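TRNA (Guanosine-2'-O-)-methyltransferase (Aquifex aeolicus, PDB 1ZJR) methylates the 2'-hydroxyl of guanosine 18 in a subset of tRNAs, using S-adenosyl-L-methionine as methyl donor. Local coordinates at residues I27-N32 against D84-K89. Sequence-based numbering, arbitrary orientation.
Sequences IVFADN and DNPVQK
F29 of strand 26-31 reaches across to the first turn of helix 86-95, where it meets P86 and, more loosely, K89. Earlier in the strand, I27 and V28 fix the backbone in the sheet: I27 makes backbone hydrogen bonds with T121 and L123 of one neighbouring strand, V28 with Y53 and Y55 of the other. F29 is carried by this interior strand, between 51-57 and 121-126, and with CG anti to its backbone N (chi1 -168°) the ring extends away from the sheet toward the helix. Its far end makes the contact. CZ lies 3.8 Å from P86 CB and equally 3.8 Å from P86 CA, while CE2 stands 4.1 Å from P86 CB; the pyrrolidine meets the phenyl ring at a slant. K89, three residues on from P86, adds a looser approach, its CB 4.4 Å from F29 CE1. Beyond CB the lysine chain bends away at CG (chi2 63°), and NZ makes long, weak ion pairs with E81 and E92. The turn itself is closed by a backbone hydrogen bond from K89 N to N85 O at 3.1 Å, N85 being the N-cap and P86 the first helical residue. Further along, D31 comes near P86 without close contact; its OD2 accepts a hydrogen bond from S133 N, and I136 of helix 134-137 and Y57 of strand 51-57 each touch both D31 and P86. This is apolar helix-on-sheet packing at one face of the parallel alpha/beta sheet of the SPOUT methyltransferase fold, known for its topological knot.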
ATOM      1  N   ILE A  27       1.259   0.204  -5.629  1.00 26.70           N
ATOM      2  CA  ILE A  27       0.045   0.669  -4.957  1.00 27.61           C
ATOM      3  C   ILE A  27      -0.499  -0.366  -3.986  1.00 25.86           C
ATOM      4  O   ILE A  27      -0.391  -1.562  -4.229  1.00 26.32           O
ATOM      5  CB  ILE A  27      -1.081   0.959  -5.991  1.00 28.25           C
ATOM      6  CG1 ILE A  27      -0.532   1.789  -7.156  1.00 31.28           C
ATOM      7  CG2 ILE A  27      -2.257   1.670  -5.313  1.00 27.75           C
ATOM      8  CD1 ILE A  27       0.003   3.145  -6.764  1.00 33.14           C
ATOM      9  N   VAL A  28      -1.087   0.099  -2.890  1.00 25.99           N
ATOM     10  CA  VAL A  28      -1.683  -0.813  -1.920  1.00 24.96           C
ATOM     11  C   VAL A  28      -3.158  -0.457  -1.752  1.00 24.11           C
ATOM     12  O   VAL A  28      -3.521   0.720  -1.681  1.00 25.86           O
ATOM     13  CB  VAL A  28      -1.001  -0.725  -0.533  1.00 25.71           C
ATOM     14  CG1 VAL A  28      -1.753  -1.603   0.469  1.00 23.75           C
ATOM     15  CG2 VAL A  28       0.450  -1.181  -0.628  1.00 24.70           C
ATOM     16  N   PHE A  29      -4.002  -1.480  -1.697  1.00 24.76           N
ATOM     17  CA  PHE A  29      -5.435  -1.292  -1.519  1.00 24.73           C
ATOM     18  C   PHE A  29      -5.840  -2.118  -0.301  1.00 23.61           C
ATOM     19  O   PHE A  29      -5.667  -3.336  -0.298  1.00 22.50           O
ATOM     20  CB  PHE A  29      -6.198  -1.796  -2.746  1.00 24.12           C
ATOM     21  CG  PHE A  29      -7.652  -1.393  -2.767  1.00 28.66           C
ATOM     22  CD1 PHE A  29      -8.093  -0.386  -3.620  1.00 29.27           C
ATOM     23  CD2 PHE A  29      -8.572  -2.000  -1.911  1.00 29.39           C
ATOM     24  CE1 PHE A  29      -9.431   0.018  -3.625  1.00 29.84           C
ATOM     25  CE2 PHE A  29      -9.915  -1.603  -1.908  1.00 32.02           C
ATOM     26  CZ  PHE A  29     -10.343  -0.589  -2.769  1.00 31.07           C
ATOM     27  N   ALA A  30      -6.356  -1.448   0.728  1.00 23.18           N
ATOM     28  CA  ALA A  30      -6.790  -2.109   1.953  1.00 25.13           C
ATOM     29  C   ALA A  30      -8.288  -2.366   1.836  1.00 25.40           C
ATOM     30  O   ALA A  30      -9.099  -1.438   1.839  1.00 25.83           O
ATOM     31  CB  ALA A  30      -6.499  -1.228   3.164  1.00 25.73           C
ATOM     32  N   ASP A  31      -8.645  -3.638   1.732  1.00 27.14           N
ATOM     33  CA  ASP A  31     -10.035  -4.016   1.570  1.00 26.76           C
ATOM     34  C   ASP A  31     -10.702  -4.383   2.878  1.00 26.91           C
ATOM     35  O   ASP A  31     -10.550  -5.497   3.373  1.00 27.91           O
ATOM     36  CB  ASP A  31     -10.150  -5.183   0.585  1.00 26.17           C
ATOM     37  CG  ASP A  31     -11.566  -5.718   0.487  1.00 27.51           C
ATOM     38  OD1 ASP A  31     -12.506  -4.910   0.610  1.00 27.91           O
ATOM     39  OD2 ASP A  31     -11.738  -6.935   0.282  1.00 28.28           O
ATOM     40  N   ASN A  32     -11.430  -3.420   3.433  1.00 27.81           N
ATOM     41  CA  ASN A  32     -12.168  -3.603   4.672  1.00 28.29           C
ATOM     42  C   ASN A  32     -11.327  -4.081   5.852  1.00 30.02           C
ATOM     43  O   ASN A  32     -11.652  -5.089   6.490  1.00 29.56           O
ATOM     44  CB  ASN A  32     -13.336  -4.568   4.427  1.00 29.08           C
ATOM     45  CG  ASN A  32     -14.371  -4.529   5.537  1.00 30.44           C
ATOM     46  OD1 ASN A  32     -14.449  -3.559   6.294  1.00 30.29           O
ATOM     47  ND2 ASN A  32     -15.182  -5.578   5.628  1.00 32.96           N
ATOM     48  N   ASP A  84     -15.264   4.077  -2.743  1.00 38.31           N
ATOM     49  CA  ASP A  84     -16.612   3.576  -2.468  1.00 41.08           C
ATOM     50  C   ASP A  84     -16.935   2.311  -3.246  1.00 39.78           C
ATOM     51  O   ASP A  84     -17.873   1.590  -2.915  1.00 39.94           O
ATOM     52  CB  ASP A  84     -17.665   4.635  -2.803  1.00 45.05           C
ATOM     53  CG  ASP A  84     -17.559   5.858  -1.929  1.00 47.96           C
ATOM     54  OD1 ASP A  84     -17.415   5.699  -0.698  1.00 51.15           O
ATOM     55  OD2 ASP A  84     -17.632   6.980  -2.473  1.00 52.04           O
ATOM     56  N   ASN A  85     -16.156   2.048  -4.286  1.00 39.85           N
ATOM     57  CA  ASN A  85     -16.362   0.876  -5.126  1.00 40.20           C
ATOM     58  C   ASN A  85     -14.993   0.304  -5.484  1.00 38.07           C
ATOM     59  O   ASN A  85     -14.324   0.804  -6.384  1.00 37.78           O
ATOM     60  CB  ASN A  85     -17.120   1.296  -6.389  1.00 42.74           C
ATOM     61  CG  ASN A  85     -17.477   0.127  -7.283  1.00 45.31           C
ATOM     62  OD1 ASN A  85     -18.233   0.288  -8.246  1.00 49.26           O
ATOM     63  ND2 ASN A  85     -16.938  -1.050  -6.984  1.00 43.50           N
ATOM     64  N   PRO A  86     -14.565  -0.759  -4.780  1.00 38.10           N
ATOM     65  CA  PRO A  86     -13.268  -1.415  -4.997  1.00 36.84           C
ATOM     66  C   PRO A  86     -12.999  -1.901  -6.413  1.00 36.00           C
ATOM     67  O   PRO A  86     -11.975  -1.561  -7.005  1.00 33.95           O
ATOM     68  CB  PRO A  86     -13.292  -2.574  -4.001  1.00 37.58           C
ATOM     69  CG  PRO A  86     -14.163  -2.057  -2.904  1.00 37.55           C
ATOM     70  CD  PRO A  86     -15.285  -1.394  -3.663  1.00 37.56           C
ATOM     71  N   VAL A  87     -13.910  -2.706  -6.946  1.00 34.38           N
ATOM     72  CA  VAL A  87     -13.748  -3.248  -8.288  1.00 37.48           C
ATOM     73  C   VAL A  87     -13.609  -2.160  -9.347  1.00 38.07           C
ATOM     74  O   VAL A  87     -12.799  -2.280 -10.262  1.00 38.69           O
ATOM     75  CB  VAL A  87     -14.928  -4.173  -8.664  1.00 38.98           C
ATOM     76  CG1 VAL A  87     -14.816  -4.598 -10.128  1.00 39.78           C
ATOM     77  CG2 VAL A  87     -14.923  -5.406  -7.769  1.00 38.67           C
ATOM     78  N   GLN A  88     -14.398  -1.100  -9.220  1.00 39.60           N
ATOM     79  CA  GLN A  88     -14.343  -0.003 -10.179  1.00 42.01           C
ATOM     80  C   GLN A  88     -12.970   0.664 -10.140  1.00 40.50           C
ATOM     81  O   GLN A  88     -12.356   0.910 -11.178  1.00 40.93           O
ATOM     82  CB  GLN A  88     -15.430   1.030  -9.863  1.00 43.95           C
ATOM     83  CG  GLN A  88     -15.514   2.164 -10.873  1.00 49.77           C
ATOM     84  CD  GLN A  88     -16.605   3.162 -10.536  1.00 52.37           C
ATOM     85  OE1 GLN A  88     -16.586   3.787  -9.476  1.00 54.58           O
ATOM     86  NE2 GLN A  88     -17.567   3.315 -11.441  1.00 54.45           N
ATOM     87  N   LYS A  89     -12.486   0.947  -8.935  1.00 39.13           N
ATOM     88  CA  LYS A  89     -11.188   1.586  -8.776  1.00 37.50           C
ATOM     89  C   LYS A  89     -10.063   0.680  -9.270  1.00 37.10           C
ATOM     90  O   LYS A  89      -9.157   1.127  -9.974  1.00 36.41           O
ATOM     91  CB  LYS A  89     -10.946   1.945  -7.308  1.00 39.32           C
ATOM     92  CG  LYS A  89      -9.758   2.881  -7.092  1.00 41.57           C
ATOM     93  CD  LYS A  89     -10.014   4.221  -7.771  1.00 43.60           C
ATOM     94  CE  LYS A  89      -8.869   5.189  -7.568  1.00 46.47           C
ATOM     95  NZ  LYS A  89      -9.139   6.489  -8.245  1.00 48.59           N
TER